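Local coordinates for protein rusticyanin (Thiobacillus ferrooxidans, PDB 2CAL) that carries electrons from cytochrome c552 to the A-type oxidase as a periplasmic, monomeric blue copper protein, at residues A[99-104]-A[136-141]; A[86-91]-A[103-108]; A[75-80]-A[109-114]; A[71-76]-A[122-127]; A[28-33]-A[59-64]. The protein carries 1 engineered substitution. All coordinates share one frame; numbering follows the deposited sequence.

Contact 1: A[99-104]-A[136-141]; sequences PVIDPI and VCQIPG. With CU1 (copper (I) ion), chain B.
I101 and Q138 meet where loop 99-104 lies against loop 136-141, which leaves strand 131-136 and enters the copper site. The touches across the contact are van der Waals. I101 holds CG1 between its backbone N and carbonyl carbon (chi1 63°), which carries CD1 over the aliphatic part of Q138: I101 CD1 is 3.9 Å from Q138 CG, the two chains crossing at a slant. The same methyl approaches V136, with I101 CD1 4.4 Å from V136 CB. I104 arrives tip to tip with the amide of Q138, its CD1 3.9 Å from Q138 CD. P99 meets the backbone through CG, with P99 CG lying 4.1 Å from C137 O.

The metal bond and the N-H...S bond belong to 136-141. C137 SG, anti to its own backbone N, binds copper(I) at 2.1 Å, and H84 and M147 complete the ligands seen here; the engineered M142 occupies a position assigned to copper binding by similarity. I139 N donates to C137 SG at 3.4 Å with a nearly straight N-H...S angle of 162°. Outside the segments, Q138 N is hydrogen-bonded to S85 OG. The chemistry implies a division of labour: hydrocarbon covers the backbone beside the ligand cysteine, while the I139 N-H probably draws electron density from the sulfur, which would favour the reduced metal.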
# COMPACT_ATOMS: atom_id res chain seq x y z
N PRO A 99 -10.57 11.22 5.72
CA PRO A 99 -9.63 11.98 4.88
C PRO A 99 -10.25 12.51 3.60
O PRO A 99 -11.00 11.85 2.87
CB PRO A 99 -8.59 10.93 4.52
CG PRO A 99 -8.64 9.88 5.57
CD PRO A 99 -10.13 9.85 5.95
N VAL A 100 -9.88 13.74 3.28
CA VAL A 100 -10.29 14.39 2.03
C VAL A 100 -9.10 14.29 1.05
O VAL A 100 -8.15 15.09 1.10
CB VAL A 100 -10.78 15.80 2.31
CG1 VAL A 100 -11.36 16.37 1.02
CG2 VAL A 100 -11.83 15.83 3.41
N ILE A 101 -9.15 13.29 0.16
CA ILE A 101 -7.95 12.96 -0.65
C ILE A 101 -8.25 12.84 -2.11
O ILE A 101 -7.40 12.47 -2.93
CB ILE A 101 -7.28 11.67 -0.12
CG1 ILE A 101 -8.16 10.43 -0.24
CG2 ILE A 101 -6.72 11.94 1.28
CD1 ILE A 101 -7.39 9.10 -0.03
N ASP A 102 -9.47 13.13 -2.58
CA ASP A 102 -9.78 13.00 -4.00
C ASP A 102 -9.05 14.11 -4.75
O ASP A 102 -8.87 15.21 -4.21
CB ASP A 102 -11.31 13.04 -4.22
CG ASP A 102 -12.06 11.77 -3.81
OD1 ASP A 102 -11.44 10.71 -3.54
OD2 ASP A 102 -13.29 11.71 -3.85
N PRO A 103 -8.66 13.88 -6.00
CA PRO A 103 -8.84 12.61 -6.67
C PRO A 103 -7.80 11.56 -6.26
O PRO A 103 -6.62 11.82 -6.07
CB PRO A 103 -8.68 12.96 -8.16
CG PRO A 103 -8.04 14.28 -8.20
CD PRO A 103 -8.07 14.93 -6.86
N ILE A 104 -8.32 10.34 -6.18
CA ILE A 104 -7.45 9.17 -5.96
C ILE A 104 -6.92 8.78 -7.34
O ILE A 104 -7.67 8.49 -8.28
CB ILE A 104 -8.18 8.03 -5.25
CG1 ILE A 104 -8.58 8.40 -3.82
CG2 ILE A 104 -7.30 6.77 -5.25
CD1 ILE A 104 -9.65 7.55 -3.22
N VAL A 136 -2.47 6.03 1.31
CA VAL A 136 -3.31 6.32 2.46
C VAL A 136 -4.41 5.29 2.57
O VAL A 136 -5.01 4.84 1.60
CB VAL A 136 -3.92 7.73 2.28
CG1 VAL A 136 -4.73 8.24 3.47
CG2 VAL A 136 -2.86 8.81 1.97
N CYS A 137 -4.75 4.95 3.82
CA CYS A 137 -5.95 4.18 4.13
C CYS A 137 -7.15 5.10 4.39
O CYS A 137 -7.00 6.10 5.09
CB CYS A 137 -5.70 3.26 5.35
SG CYS A 137 -7.20 2.28 5.74
N GLN A 138 -8.28 4.73 3.81
CA GLN A 138 -9.49 5.56 3.96
C GLN A 138 -10.43 5.09 5.07
O GLN A 138 -11.46 5.74 5.28
CB GLN A 138 -10.29 5.54 2.65
CG GLN A 138 -9.63 6.40 1.56
CD GLN A 138 -10.61 6.63 0.43
OE1 GLN A 138 -10.98 5.85 -0.45
NE2 GLN A 138 -11.05 7.88 0.40
N ILE A 139 -10.13 4.01 5.79
CA ILE A 139 -11.02 3.64 6.92
C ILE A 139 -10.99 4.78 7.91
O ILE A 139 -9.90 5.21 8.29
CB ILE A 139 -10.57 2.31 7.54
CG1 ILE A 139 -10.77 1.11 6.63
CG2 ILE A 139 -11.29 2.14 8.89
CD1 ILE A 139 -12.20 0.66 6.43
N PRO A 140 -12.15 5.30 8.39
CA PRO A 140 -12.11 6.44 9.30
C PRO A 140 -11.18 6.30 10.47
O PRO A 140 -11.16 5.24 11.13
CB PRO A 140 -13.59 6.54 9.75
CG PRO A 140 -14.30 6.09 8.49
CD PRO A 140 -13.50 4.87 8.01
N GLY A 141 -10.35 7.31 10.67
CA GLY A 141 -9.40 7.47 11.75
C GLY A 141 -8.02 6.90 11.50
O GLY A 141 -7.10 7.23 12.25
CU CU1 B . -6.42 1.14 7.37

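Contact 2: A[86-91]-A[103-108]; sequences FDITKK and PIVAGT
Strand 87-89, at the edge of its sheet, is joined antiparallel by segment 103-108, D87 pairing with G107 at a non-hydrogen-bonded position. I88 is bonded to two consecutive residues: its N donates to A106 O at 2.8 Å, and V105 N donates to I88 O. At the F86 end, T108 bonds F86 twice. T108 OG1, set between its own N and carbonyl carbon (chi1 76°), accepts from F86 N at 3.1 Å, and T108 N donates to F86 O from 36° above the carbonyl plane. G107 takes a phi of 154°, which suits glycine, with G107 CA 3.2 Å from F86 O; the chain turns its corner at A106. D87 CB rests on I104 CG2 at 3.9 Å, while its carboxylate OD2 is hydrogen-bonded to S85 OG. I88 CG2 and V105 CG2 touch at 3.7 Å, their side chains crossing nearly at right angles. At the far end, water 1 bridges K90 N and P103 O, and T89 OG1 accepts from K91 N in an ST turn and is also bonded to I101 O. Strand 131-136 pairs with the other edge of 87-89, and W126 of strand 119-126 packs on I88, V105 and A106.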
# COMPACT_ATOMS: atom_id res chain seq x y z
N PHE A 86 -5.89 0.92 0.17
CA PHE A 86 -4.60 1.44 -0.28
C PHE A 86 -4.91 2.39 -1.42
O PHE A 86 -5.17 1.96 -2.54
CB PHE A 86 -3.64 0.30 -0.68
CG PHE A 86 -2.23 0.75 -1.04
CD1 PHE A 86 -1.21 0.58 -0.12
CD2 PHE A 86 -1.93 1.31 -2.30
CE1 PHE A 86 0.08 0.97 -0.45
CE2 PHE A 86 -0.64 1.69 -2.63
CZ PHE A 86 0.34 1.50 -1.68
N ASP A 87 -4.85 3.68 -1.17
CA ASP A 87 -5.25 4.69 -2.11
C ASP A 87 -4.15 5.72 -2.25
O ASP A 87 -3.67 6.28 -1.28
CB ASP A 87 -6.56 5.35 -1.66
CG ASP A 87 -7.69 4.33 -1.68
OD1 ASP A 87 -7.94 3.77 -2.78
OD2 ASP A 87 -8.30 4.17 -0.58
N ILE A 88 -3.77 5.95 -3.53
CA ILE A 88 -2.70 6.91 -3.80
C ILE A 88 -3.34 8.27 -4.16
O ILE A 88 -4.22 8.33 -5.01
CB ILE A 88 -1.76 6.43 -4.93
CG1 ILE A 88 -1.23 5.01 -4.59
CG2 ILE A 88 -0.64 7.40 -5.18
CD1 ILE A 88 -0.40 4.38 -5.71
N THR A 89 -2.79 9.31 -3.56
CA THR A 89 -3.28 10.69 -3.70
C THR A 89 -2.10 11.64 -3.74
O THR A 89 -1.01 11.33 -3.25
CB THR A 89 -4.21 11.01 -2.52
OG1 THR A 89 -4.70 12.40 -2.67
CG2 THR A 89 -3.54 10.87 -1.17
N LYS A 90 -2.33 12.84 -4.30
CA LYS A 90 -1.35 13.91 -4.16
C LYS A 90 -1.49 14.65 -2.86
O LYS A 90 -0.63 15.49 -2.58
CB LYS A 90 -1.43 14.88 -5.37
CG LYS A 90 -1.23 14.14 -6.71
CD LYS A 90 -1.13 15.11 -7.90
CE LYS A 90 -1.17 14.34 -9.21
NZ LYS A 90 -0.90 15.14 -10.45
N LYS A 91 -2.57 14.48 -2.08
CA LYS A 91 -2.79 15.22 -0.83
C LYS A 91 -1.96 14.65 0.32
O LYS A 91 -2.06 13.44 0.56
CB LYS A 91 -4.27 15.19 -0.46
CG LYS A 91 -4.58 15.68 0.94
CD LYS A 91 -4.35 17.16 1.14
CE LYS A 91 -4.24 17.62 2.57
NZ LYS A 91 -4.67 16.69 3.66
N PRO A 103 -8.66 13.88 -6.00
CA PRO A 103 -8.84 12.61 -6.67
C PRO A 103 -7.80 11.56 -6.26
O PRO A 103 -6.62 11.82 -6.07
CB PRO A 103 -8.68 12.96 -8.16
CG PRO A 103 -8.04 14.28 -8.20
CD PRO A 103 -8.07 14.93 -6.86
N ILE A 104 -8.32 10.34 -6.18
CA ILE A 104 -7.45 9.17 -5.96
C ILE A 104 -6.92 8.78 -7.34
O ILE A 104 -7.67 8.49 -8.28
CB ILE A 104 -8.18 8.03 -5.25
CG1 ILE A 104 -8.58 8.40 -3.82
CG2 ILE A 104 -7.30 6.77 -5.25
CD1 ILE A 104 -9.65 7.55 -3.22
N VAL A 105 -5.59 8.85 -7.46
CA VAL A 105 -5.00 8.66 -8.79
C VAL A 105 -4.91 7.19 -9.18
O VAL A 105 -4.91 6.87 -10.36
CB VAL A 105 -3.64 9.34 -8.95
CG1 VAL A 105 -3.76 10.85 -8.69
CG2 VAL A 105 -2.56 8.76 -8.04
N ALA A 106 -4.83 6.33 -8.19
CA ALA A 106 -4.82 4.89 -8.38
C ALA A 106 -5.03 4.28 -6.98
O ALA A 106 -4.62 4.85 -5.99
CB ALA A 106 -3.51 4.41 -8.99
N GLY A 107 -5.70 3.12 -6.95
CA GLY A 107 -5.86 2.51 -5.64
C GLY A 107 -7.08 1.61 -5.56
O GLY A 107 -7.72 1.37 -6.58
N THR A 108 -7.34 1.20 -4.32
CA THR A 108 -8.37 0.19 -4.09
C THR A 108 -9.58 0.75 -3.32
O THR A 108 -9.51 1.79 -2.65
CB THR A 108 -7.77 -0.99 -3.28
OG1 THR A 108 -7.62 -0.64 -1.88
CG2 THR A 108 -6.37 -1.34 -3.76
O HOH W 1 -4.78 13.69 -5.73

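Contact 3: A[75-80]-A[109-114]; sequences FINTNK and GFSPVP
P114 wedges its ring into the turn that follows strand 70-77, against the backbone of N77, N79 and K80. P114 CD lies 3.3 Å from N79 O and P114 CG 3.8 Å from N77 O. K80 crosses the same ring at a slant, K80 CG 4.1 Å from P114 CB, before its extended chain leads away. Nearer the strand, S111 CB packs on N77 CB at 3.9 Å and comes obliquely to the F75 ring, 4.4 Å from F75 CE2. Water 2 ties the backbones together, donating to N77 O and to P112 O at 2.8 Å each.

The next shell fixes these pieces. S111 OG is hydrogen-bonded to the backbone O of the copper ligand H84, while on the other side of the turn T78 OG1 is bonded to A43 O, at the end of strand 36-43. Loops gathered round a metal at one end of a beta-sandwich are typical of the cupredoxin fold, and here S111 forms a second-shell link to a ligand residue.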
# COMPACT_ATOMS: atom_id res chain seq x y z
N PHE A 75 -1.63 -5.30 -3.11
CA PHE A 75 -2.02 -4.91 -1.76
C PHE A 75 -2.77 -6.05 -1.08
O PHE A 75 -3.72 -6.59 -1.66
CB PHE A 75 -2.92 -3.65 -1.81
CG PHE A 75 -3.48 -3.28 -0.44
CD1 PHE A 75 -2.69 -3.00 0.65
CD2 PHE A 75 -4.86 -3.24 -0.27
CE1 PHE A 75 -3.20 -2.68 1.88
CE2 PHE A 75 -5.41 -2.90 0.97
CZ PHE A 75 -4.59 -2.65 2.04
N ILE A 76 -2.29 -6.40 0.10
CA ILE A 76 -2.80 -7.51 0.91
C ILE A 76 -3.27 -7.00 2.25
O ILE A 76 -2.54 -6.30 2.92
CB ILE A 76 -1.66 -8.58 1.10
CG1 ILE A 76 -0.97 -8.99 -0.20
CG2 ILE A 76 -2.23 -9.77 1.87
CD1 ILE A 76 0.37 -9.63 0.04
N ASN A 77 -4.48 -7.37 2.64
CA ASN A 77 -4.95 -6.99 3.97
C ASN A 77 -4.81 -8.17 4.94
O ASN A 77 -5.63 -9.10 4.89
CB ASN A 77 -6.41 -6.53 3.94
CG ASN A 77 -6.97 -6.20 5.29
OD1 ASN A 77 -8.23 -6.26 5.50
ND2 ASN A 77 -6.14 -5.90 6.25
N THR A 78 -3.83 -8.09 5.82
CA THR A 78 -3.61 -9.12 6.82
C THR A 78 -4.19 -8.79 8.19
O THR A 78 -3.99 -9.54 9.14
CB THR A 78 -2.07 -9.40 6.98
OG1 THR A 78 -1.32 -8.17 7.06
CG2 THR A 78 -1.63 -10.17 5.72
N ASN A 79 -4.91 -7.69 8.36
CA ASN A 79 -5.32 -7.24 9.70
C ASN A 79 -6.72 -7.69 10.03
O ASN A 79 -7.71 -7.22 9.50
CB ASN A 79 -5.20 -5.72 9.74
CG ASN A 79 -5.26 -5.16 11.12
OD1 ASN A 79 -4.94 -5.78 12.16
ND2 ASN A 79 -5.74 -3.97 11.21
N LYS A 80 -6.78 -8.69 10.94
CA LYS A 80 -8.09 -9.27 11.30
C LYS A 80 -9.03 -8.22 11.88
O LYS A 80 -8.60 -7.37 12.66
CB LYS A 80 -7.89 -10.44 12.24
CG LYS A 80 -7.18 -11.63 11.54
CD LYS A 80 -7.07 -12.89 12.39
CE LYS A 80 -6.44 -14.08 11.67
NZ LYS A 80 -5.95 -15.14 12.63
N GLY A 109 -10.67 0.02 -3.42
CA GLY A 109 -11.75 0.20 -2.44
C GLY A 109 -11.28 -0.44 -1.13
O GLY A 109 -10.13 -0.84 -0.86
N PHE A 110 -12.28 -0.60 -0.25
CA PHE A 110 -12.06 -1.27 1.01
C PHE A 110 -11.87 -2.77 0.74
O PHE A 110 -12.58 -3.40 -0.03
CB PHE A 110 -13.25 -1.03 1.96
CG PHE A 110 -13.29 0.44 2.33
CD1 PHE A 110 -12.31 1.08 3.01
CD2 PHE A 110 -14.39 1.23 1.93
CE1 PHE A 110 -12.31 2.43 3.34
CE2 PHE A 110 -14.40 2.57 2.26
CZ PHE A 110 -13.40 3.20 2.96
N SER A 111 -10.89 -3.33 1.42
CA SER A 111 -10.59 -4.76 1.23
C SER A 111 -11.54 -5.66 2.00
O SER A 111 -12.08 -5.27 3.06
CB SER A 111 -9.17 -5.03 1.71
OG SER A 111 -8.98 -4.74 3.09
N PRO A 112 -11.69 -6.91 1.56
CA PRO A 112 -12.36 -7.91 2.40
C PRO A 112 -11.63 -8.02 3.73
O PRO A 112 -10.39 -7.99 3.84
CB PRO A 112 -12.20 -9.24 1.62
CG PRO A 112 -11.87 -8.86 0.20
CD PRO A 112 -11.19 -7.51 0.31
N VAL A 113 -12.41 -8.24 4.80
CA VAL A 113 -11.83 -8.53 6.10
C VAL A 113 -11.28 -9.95 6.06
O VAL A 113 -11.88 -10.83 5.38
CB VAL A 113 -12.91 -8.36 7.18
CG1 VAL A 113 -13.58 -6.97 7.03
CG2 VAL A 113 -13.98 -9.43 7.20
N PRO A 114 -10.20 -10.26 6.75
CA PRO A 114 -9.71 -11.67 6.75
C PRO A 114 -10.80 -12.64 7.20
O PRO A 114 -11.56 -12.31 8.14
CB PRO A 114 -8.54 -11.62 7.70
CG PRO A 114 -8.03 -10.22 7.56
CD PRO A 114 -9.27 -9.38 7.47
O HOH W 2 -8.26 -9.79 4.22

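Contact 4: A[71-76]-A[122-127]; sequences VDVTFI and TDFTWH
F124 and V73 meet because F124 turns CG between its backbone N and carbonyl carbon (chi1 66°), which lays the ring over its cross-strand neighbour. V73 CB stands above one face, 3.8 Å from the F124 ring centroid and 19° off the normal, a CH-pi contact displaced toward CZ. W126 instead has CG anti to its backbone N and rises beside V71, with W126 CE3 3.9 Å from V71 CB.

On the other face of the sheet, T74 and D123 stand side by side. T74 OG1 donates to D123 OD1 in a short bond of 2.5 Å, meeting it on the syn side and 33° out of the carboxylate plane. T125 OG1 donates to D72 OD1 at 3.1 Å, but T125 has two conformers and this bond is doubtful.

The antiparallel backbones are joined at V73 and F124 by bonds in both directions, V73 N to F124 O and F124 N to V73 O, each 2.9 Å. F75 and T122 are bonded likewise. At the V71 end, V71 N to W126 O is sound at 2.9 Å, while the return bond from W126 N is weak. The strand pair is therefore amphipathic: valines and aromatic rings lie on the face turned to the sandwich interior, which T122 shares with its OG1 satisfied by T5 O and D3 OD2, while on the polar face T74 is hydrogen-bonded to D123.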
# COMPACT_ATOMS: atom_id res chain seq x y z
N VAL A 71 4.30 0.85 -12.47
CA VAL A 71 4.28 0.46 -11.07
C VAL A 71 3.15 -0.58 -10.92
O VAL A 71 1.98 -0.26 -11.09
CB VAL A 71 4.10 1.63 -10.10
CG1 VAL A 71 4.23 1.14 -8.64
CG2 VAL A 71 5.08 2.76 -10.37
N ASP A 72 3.52 -1.82 -10.61
CA ASP A 72 2.54 -2.87 -10.36
C ASP A 72 2.47 -3.02 -8.85
O ASP A 72 3.45 -3.41 -8.18
CB ASP A 72 2.98 -4.17 -11.02
CG ASP A 72 2.83 -4.17 -12.52
OD1 ASP A 72 2.18 -3.30 -13.16
OD2 ASP A 72 3.40 -5.11 -13.12
N VAL A 73 1.32 -2.65 -8.31
CA VAL A 73 1.08 -2.69 -6.86
C VAL A 73 0.24 -3.94 -6.54
O VAL A 73 -0.81 -4.17 -7.14
CB VAL A 73 0.34 -1.44 -6.36
CG1 VAL A 73 0.17 -1.50 -4.84
CG2 VAL A 73 1.12 -0.19 -6.75
N THR A 74 0.70 -4.69 -5.57
CA THR A 74 -0.07 -5.76 -4.93
C THR A 74 -0.35 -5.31 -3.50
O THR A 74 0.56 -4.87 -2.80
CB THR A 74 0.73 -7.07 -4.87
OG1 THR A 74 1.14 -7.42 -6.21
CG2 THR A 74 -0.13 -8.19 -4.32
N PHE A 75 -1.63 -5.30 -3.11
CA PHE A 75 -2.02 -4.91 -1.76
C PHE A 75 -2.77 -6.05 -1.08
O PHE A 75 -3.72 -6.59 -1.66
CB PHE A 75 -2.92 -3.65 -1.81
CG PHE A 75 -3.48 -3.28 -0.44
CD1 PHE A 75 -2.69 -3.00 0.65
CD2 PHE A 75 -4.86 -3.24 -0.27
CE1 PHE A 75 -3.20 -2.68 1.88
CE2 PHE A 75 -5.41 -2.90 0.97
CZ PHE A 75 -4.59 -2.65 2.04
N ILE A 76 -2.29 -6.40 0.10
CA ILE A 76 -2.80 -7.51 0.91
C ILE A 76 -3.27 -7.00 2.25
O ILE A 76 -2.54 -6.30 2.92
CB ILE A 76 -1.66 -8.58 1.10
CG1 ILE A 76 -0.97 -8.99 -0.20
CG2 ILE A 76 -2.23 -9.77 1.87
CD1 ILE A 76 0.37 -9.63 0.04
N THR A 122 -5.32 -7.74 -3.88
CA THR A 122 -5.59 -7.26 -5.25
C THR A 122 -4.32 -6.70 -5.87
O THR A 122 -3.32 -6.44 -5.19
CB THR A 122 -6.71 -6.22 -5.22
OG1 THR A 122 -7.18 -6.01 -6.58
CG2 THR A 122 -6.32 -4.90 -4.65
N ASP A 123 -4.39 -6.58 -7.18
CA ASP A 123 -3.30 -6.02 -7.98
C ASP A 123 -3.85 -4.87 -8.82
O ASP A 123 -4.91 -5.01 -9.42
CB ASP A 123 -2.71 -7.09 -8.87
CG ASP A 123 -1.75 -8.00 -8.15
OD1 ASP A 123 -0.55 -7.63 -8.07
OD2 ASP A 123 -2.25 -9.05 -7.72
N PHE A 124 -3.09 -3.80 -8.91
CA PHE A 124 -3.43 -2.73 -9.88
C PHE A 124 -2.12 -2.18 -10.49
O PHE A 124 -1.06 -2.33 -9.89
CB PHE A 124 -4.28 -1.66 -9.27
CG PHE A 124 -3.67 -0.82 -8.19
CD1 PHE A 124 -2.93 0.31 -8.48
CD2 PHE A 124 -3.82 -1.15 -6.85
CE1 PHE A 124 -2.37 1.06 -7.46
CE2 PHE A 124 -3.25 -0.39 -5.84
CZ PHE A 124 -2.50 0.73 -6.12
N THR A 125 -2.27 -1.54 -11.63
CA THR A 125 -1.12 -0.89 -12.28
C THR A 125 -1.26 0.61 -12.21
O THR A 125 -2.36 1.17 -12.10
CB THR A 125 -1.03 -1.38 -13.71
OG1 THR A 125 0.28 -1.12 -14.26
CG2 THR A 125 -1.95 -0.64 -14.67
N TRP A 126 -0.15 1.32 -12.30
CA TRP A 126 -0.05 2.74 -12.09
C TRP A 126 1.07 3.29 -12.94
O TRP A 126 2.17 2.75 -12.94
CB TRP A 126 0.17 3.04 -10.59
CG TRP A 126 0.27 4.47 -10.16
CD1 TRP A 126 -0.49 5.54 -10.62
CD2 TRP A 126 1.16 5.03 -9.15
NE1 TRP A 126 -0.10 6.69 -9.96
CE2 TRP A 126 0.91 6.42 -9.06
CE3 TRP A 126 2.16 4.49 -8.33
CZ2 TRP A 126 1.61 7.23 -8.20
CZ3 TRP A 126 2.86 5.30 -7.47
CH2 TRP A 126 2.58 6.66 -7.41
N HIS A 127 0.76 4.38 -13.65
CA HIS A 127 1.71 5.05 -14.54
C HIS A 127 1.79 6.53 -14.15
O HIS A 127 1.20 7.32 -14.89
CB HIS A 127 1.27 4.91 -16.01
CG HIS A 127 1.37 3.54 -16.58
ND1 HIS A 127 2.50 3.14 -17.29
CD2 HIS A 127 0.51 2.51 -16.62
CE1 HIS A 127 2.29 1.90 -17.68
NE2 HIS A 127 1.12 1.47 -17.29
O HOH W 3 0.18 -5.39 -9.62

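Contact 5: A[28-33]-A[59-64]; sequences DTVTYS and KNPTLE
D28 to Y32 run parallel to P61 to E64, strands 29-31 and 62-64 approaching to 4.7 Å with their axes 21° apart. Four backbone bonds of 2.9 Å alternate between them: T62 N to D28 O, V30 N to T62 O, E64 N to V30 O and Y32 N to E64 O. On one face E64 CG is anti to its carbonyl carbon (chi1 -64°), which lays E64 CG against T29 CG2 at 3.6 Å; E64 CB is 3.8 Å from T31 OG1. Through this ladder strand 29-31 joins strand 62-65 in the mixed sheet of the cupredoxin sandwich that also holds strands 148-153, 131-136 and 87-89. The buried face is apolar. V30 and P61 stand side by side, V30 CG2 3.8 Å from P61 CB, and L63 CD2 lies 4.1 Å from V30 CB. Y32 crosses L63 at a slant, with Y32 CE1 4.0 Å from L63 CB; E64 O lies in the plane of its ring at the edge, 3.6 Å from Y32 CD1. The phenol OH is hydrogen-bonded to D21 OD2, while V37 and V39 touch the Y32 side chain. Water 4 donates to D28 O and is also hydrogen-bonded to T62 OG1.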
# COMPACT_ATOMS: atom_id res chain seq x y z
N ASP A 28 14.49 3.99 6.29
CA ASP A 28 13.04 3.89 6.08
C ASP A 28 12.64 4.30 4.68
O ASP A 28 11.54 4.77 4.39
CB ASP A 28 12.27 4.75 7.05
CG ASP A 28 12.21 4.19 8.46
OD1 ASP A 28 12.11 2.95 8.55
OD2 ASP A 28 12.22 5.01 9.39
N THR A 29 13.55 4.10 3.74
CA THR A 29 13.29 4.31 2.31
C THR A 29 13.47 3.02 1.52
O THR A 29 14.46 2.30 1.71
CB THR A 29 14.25 5.41 1.78
OG1 THR A 29 13.97 6.63 2.48
CG2 THR A 29 13.98 5.54 0.31
N VAL A 30 12.57 2.80 0.59
CA VAL A 30 12.58 1.65 -0.30
C VAL A 30 12.72 2.15 -1.76
O VAL A 30 11.81 2.85 -2.22
CB VAL A 30 11.37 0.72 -0.18
CG1 VAL A 30 11.46 -0.49 -1.11
CG2 VAL A 30 11.18 0.24 1.27
N THR A 31 13.80 1.79 -2.43
CA THR A 31 14.08 2.33 -3.78
C THR A 31 13.86 1.29 -4.85
O THR A 31 14.41 0.18 -4.74
CB THR A 31 15.53 2.87 -3.82
OG1 THR A 31 15.66 3.98 -2.91
CG2 THR A 31 15.91 3.45 -5.17
N TYR A 32 13.13 1.60 -5.88
CA TYR A 32 12.78 0.74 -7.00
C TYR A 32 13.50 1.17 -8.29
O TYR A 32 13.94 2.31 -8.39
CB TYR A 32 11.27 0.73 -7.26
CG TYR A 32 10.48 0.29 -6.04
CD1 TYR A 32 10.16 1.08 -4.98
CD2 TYR A 32 10.04 -1.07 -5.96
CE1 TYR A 32 9.45 0.65 -3.88
CE2 TYR A 32 9.32 -1.52 -4.84
CZ TYR A 32 9.03 -0.66 -3.83
OH TYR A 32 8.34 -1.06 -2.71
N SER A 33 13.65 0.22 -9.21
CA SER A 33 14.40 0.46 -10.45
C SER A 33 13.90 -0.50 -11.51
O SER A 33 13.39 -1.58 -11.25
CB SER A 33 15.89 0.29 -10.22
OG SER A 33 16.15 -1.00 -9.68
N LYS A 59 7.92 -0.30 8.02
CA LYS A 59 6.70 0.42 8.41
C LYS A 59 6.63 1.75 7.68
O LYS A 59 7.48 2.64 7.86
CB LYS A 59 6.66 0.64 9.93
CG LYS A 59 5.42 1.35 10.45
CD LYS A 59 5.48 1.79 11.92
CE LYS A 59 6.05 3.19 12.01
NZ LYS A 59 5.05 4.19 12.50
N ASN A 60 5.55 1.94 6.91
CA ASN A 60 5.26 3.18 6.17
C ASN A 60 6.48 3.80 5.52
O ASN A 60 6.71 5.02 5.63
CB ASN A 60 4.58 4.18 7.11
CG ASN A 60 3.28 3.73 7.69
OD1 ASN A 60 2.51 2.96 7.07
ND2 ASN A 60 2.98 4.16 8.91
N PRO A 61 7.31 3.04 4.82
CA PRO A 61 8.51 3.62 4.26
C PRO A 61 8.20 4.55 3.11
O PRO A 61 7.16 4.49 2.43
CB PRO A 61 9.28 2.38 3.78
CG PRO A 61 8.19 1.45 3.35
CD PRO A 61 7.13 1.63 4.43
N THR A 62 9.14 5.45 2.85
CA THR A 62 9.03 6.27 1.65
C THR A 62 9.50 5.48 0.44
O THR A 62 10.57 4.85 0.44
CB THR A 62 9.86 7.55 1.82
OG1 THR A 62 9.28 8.29 2.92
CG2 THR A 62 9.86 8.41 0.57
N LEU A 63 8.65 5.42 -0.60
CA LEU A 63 8.98 4.68 -1.82
C LEU A 63 9.60 5.59 -2.86
O LEU A 63 8.94 6.60 -3.22
CB LEU A 63 7.75 4.00 -2.39
CG LEU A 63 6.83 3.28 -1.39
CD1 LEU A 63 5.69 2.59 -2.15
CD2 LEU A 63 7.62 2.26 -0.57
N GLU A 64 10.76 5.27 -3.36
CA GLU A 64 11.44 6.06 -4.41
C GLU A 64 11.29 5.31 -5.72
O GLU A 64 11.81 4.18 -5.91
CB GLU A 64 12.89 6.27 -4.02
CG GLU A 64 13.05 7.10 -2.77
CD GLU A 64 12.94 8.61 -2.94
OE1 GLU A 64 12.93 9.14 -4.08
OE2 GLU A 64 12.90 9.31 -1.90
O HOH W 4 10.75 7.67 5.19

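Contacts 4 and 5 are strand ladders, one in each sheet: antiparallel in contact 4, parallel in contact 5, both with a buried apolar face and a more polar outer one. All five contacts are partly buried, contact 4 nearest the chain centre (about 8 Å between centres) and contact 1 farthest (about 13 Å). Contact 2 adds an irregular edge pairing to the sheet of contact 5 and meets contact 4 across the interior, where F86 packs on F75. Contacts 1 and 3 are loop contacts, relying on proline and aliphatic packing near the copper. Contact 1 holds a metal ligand and shares I104 with contact 2; contact 3 shares strand 70-77 with contact 4 and touches contact 1 through F110 and I139.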